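Local coordinates for protein lytic chitin monooxygenase (Enterococcus faecalis, PDB 4A02) that cleaves the glycosidic bonds of crystalline alpha- and beta-chitin by copper-dependent oxidation, working in synergy with a chitinase, at residues N98-N103 with K139-I144. Numbering follows the deposited sequence.
Sequences NGWNPN and KGYHVI
Trp-100 turns the edge of its six-membered ring to one face of Tyr-141, a T-shaped (edge-to-face) pair with planes at 66°. Atom CZ2 of Trp-100 sits 3.7 Å above the plane of the Tyr-141 ring, over its centre. Pro-102 CB reaches the same tyrosine obliquely, 3.7 Å from CD2. On one face of the indole, displaced toward the rim, lies the backbone N of Pro-102. At the indole edge, Trp-100 NE1 donates to the backbone O of Tyr-141 at 2.8 Å, with an N-H...O angle of 158°. Tyr-141 thus meets the indole twice, with its carbonyl at the N-H and with its ring face at the CZ2-CH2 edge. Trp-100 CG stands between the backbone N and the carbonyl carbon (chi1 76°), and from there the indole lies across Tyr-141. CH2 of Trp-100 also touches CG2 of Val-143 at 3.7 Å.

The His-142 ring meets the Trp-100 five-membered ring obliquely. Asn-98 OD1 lies at the edge of the imidazole, tilted slightly from its plane. This oxygen accepts two bonds: from His-142 NE2 at 2.9 Å, bent to 135°, and from the backbone N of Lys-139 at 3.2 Å. His-142 ND1 is hydrogen-bonded to Thr-96 OG1 and Asn-98 ND2 to Asp-137 O, so both polar ends of the imidazole and of the amide have partners. Tyr-141 OH is hydrogen-bonded to Asp-162 OD1 and Gln-61 NE2.

The aromatic cluster of Trp-100, Tyr-141 and His-142 joins the loop between strands 88-96 and 111-120 to the corner at Tyr-141 that leads into strand 142-150. It lies away from the copper site, at one end of the immunoglobulin-like (fibronectin type III-like) beta-sandwich of an AA10 lytic polysaccharide monooxygenase.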
loop_
_atom_site.group_PDB
_atom_site.type_symbol
_atom_site.label_atom_id
_atom_site.label_comp_id
_atom_site.label_asym_id
_atom_site.label_seq_id
_atom_site.Cartn_x
_atom_site.Cartn_y
_atom_site.Cartn_z
ATOM N N ASN A 98 3.111 -9.737 13.596
ATOM C CA ASN A 98 4.445 -10.217 13.936
ATOM C C ASN A 98 4.554 -11.692 13.600
ATOM O O ASN A 98 3.646 -12.485 13.882
ATOM C CB ASN A 98 4.745 -10.031 15.430
ATOM C CG ASN A 98 5.098 -8.641 15.841
ATOM O OD1 ASN A 98 5.511 -7.779 15.026
ATOM N ND2 ASN A 98 5.004 -8.400 17.124
ATOM N N GLY A 99 5.686 -12.073 13.013
ATOM C CA GLY A 99 5.959 -13.466 12.656
ATOM C C GLY A 99 5.559 -13.872 11.282
ATOM O O GLY A 99 5.803 -15.011 10.890
ATOM N N TRP A 100 4.945 -12.975 10.493
ATOM C CA TRP A 100 4.727 -13.226 9.105
ATOM C C TRP A 100 6.066 -13.533 8.425
ATOM O O TRP A 100 7.122 -13.095 8.855
ATOM C CB TRP A 100 4.001 -12.048 8.445
ATOM C CG TRP A 100 4.910 -10.860 8.193
ATOM C CD1 TRP A 100 5.375 -9.959 9.109
ATOM C CD2 TRP A 100 5.474 -10.485 6.925
ATOM N NE1 TRP A 100 6.216 -9.060 8.505
ATOM C CE2 TRP A 100 6.264 -9.343 7.157
ATOM C CE3 TRP A 100 5.379 -10.987 5.629
ATOM C CZ2 TRP A 100 6.958 -8.707 6.135
ATOM C CZ3 TRP A 100 6.057 -10.346 4.608
ATOM C CH2 TRP A 100 6.826 -9.217 4.874
ATOM N N ASN A 101 5.991 -14.286 7.325
ATOM C CA ASN A 101 7.221 -14.786 6.702
ATOM C C ASN A 101 7.636 -13.854 5.550
ATOM O O ASN A 101 6.940 -13.803 4.520
ATOM C CB ASN A 101 6.991 -16.210 6.188
ATOM C CG ASN A 101 8.277 -16.845 5.792
ATOM O OD1 ASN A 101 9.147 -16.223 5.193
ATOM N ND2 ASN A 101 8.385 -18.131 6.065
ATOM N N PRO A 102 8.733 -13.119 5.693
ATOM C CA PRO A 102 9.109 -12.141 4.696
ATOM C C PRO A 102 9.719 -12.734 3.446
ATOM O O PRO A 102 10.075 -11.996 2.528
ATOM C CB PRO A 102 10.123 -11.266 5.446
ATOM C CG PRO A 102 10.805 -12.269 6.354
ATOM C CD PRO A 102 9.676 -13.124 6.832
ATOM N N ASN A 103 9.856 -14.070 3.395
ATOM C CA ASN A 103 10.349 -14.812 2.266
ATOM C C ASN A 103 9.290 -15.637 1.556
ATOM O O ASN A 103 9.645 -16.495 0.743
ATOM C CB ASN A 103 11.544 -15.676 2.681
ATOM C CG ASN A 103 12.683 -14.815 3.149
ATOM O OD1 ASN A 103 13.211 -14.015 2.368
ATOM N ND2 ASN A 103 13.119 -14.935 4.410
ATOM N N LYS A 139 6.960 -5.008 15.692
ATOM C CA LYS A 139 8.390 -4.757 15.629
ATOM C C LYS A 139 8.953 -5.418 14.389
ATOM O O LYS A 139 8.483 -6.507 14.005
ATOM C CB LYS A 139 9.117 -5.259 16.865
ATOM C CG LYS A 139 10.505 -4.749 17.058
ATOM C CD LYS A 139 11.124 -5.051 18.345
ATOM C CE LYS A 139 12.538 -4.544 18.502
ATOM N NZ LYS A 139 13.208 -5.253 19.668
ATOM N N GLY A 140 9.944 -4.783 13.796
ATOM C CA GLY A 140 10.678 -5.364 12.677
ATOM C C GLY A 140 10.020 -5.066 11.337
ATOM O O GLY A 140 9.209 -4.165 11.196
ATOM N N TYR A 141 10.430 -5.827 10.319
ATOM C CA TYR A 141 9.916 -5.651 8.976
ATOM C C TYR A 141 8.445 -6.003 8.925
ATOM O O TYR A 141 8.073 -7.140 9.316
ATOM C CB TYR A 141 10.709 -6.512 8.015
ATOM C CG TYR A 141 10.265 -6.515 6.565
ATOM C CD1 TYR A 141 9.595 -5.444 5.985
ATOM C CD2 TYR A 141 10.533 -7.621 5.772
ATOM C CE1 TYR A 141 9.188 -5.471 4.667
ATOM C CE2 TYR A 141 10.180 -7.643 4.443
ATOM C CZ TYR A 141 9.500 -6.584 3.881
ATOM O OH TYR A 141 9.180 -6.610 2.539
ATOM N N HIS A 142 7.615 -5.097 8.419
ATOM C CA HIS A 142 6.199 -5.274 8.233
ATOM C C HIS A 142 5.786 -4.679 6.905
ATOM O O HIS A 142 6.486 -3.858 6.314
ATOM C CB HIS A 142 5.402 -4.605 9.382
ATOM C CG HIS A 142 5.445 -5.471 10.619
ATOM N ND1 HIS A 142 4.657 -6.610 10.651
ATOM C CD2 HIS A 142 6.225 -5.428 11.725
ATOM C CE1 HIS A 142 4.941 -7.184 11.783
ATOM N NE2 HIS A 142 5.872 -6.522 12.456
ATOM N N VAL A 143 4.599 -5.124 6.438
ATOM C CA VAL A 143 3.962 -4.555 5.271
ATOM C C VAL A 143 2.636 -3.975 5.696
ATOM O O VAL A 143 1.795 -4.666 6.272
ATOM C CB VAL A 143 3.805 -5.589 4.136
ATOM C CG1 VAL A 143 3.045 -4.996 2.949
ATOM C CG2 VAL A 143 5.162 -6.106 3.685
ATOM N N ILE A 144 2.442 -2.686 5.392
ATOM C CA ILE A 144 1.148 -2.028 5.475
ATOM C C ILE A 144 0.497 -2.136 4.113
ATOM O O ILE A 144 1.130 -1.917 3.094
ATOM C CB ILE A 144 1.299 -0.563 5.917
ATOM C CG1 ILE A 144 1.948 -0.447 7.292
ATOM C CG2 ILE A 144 -0.026 0.179 5.849
ATOM C CD1 ILE A 144 2.410 0.938 7.629
#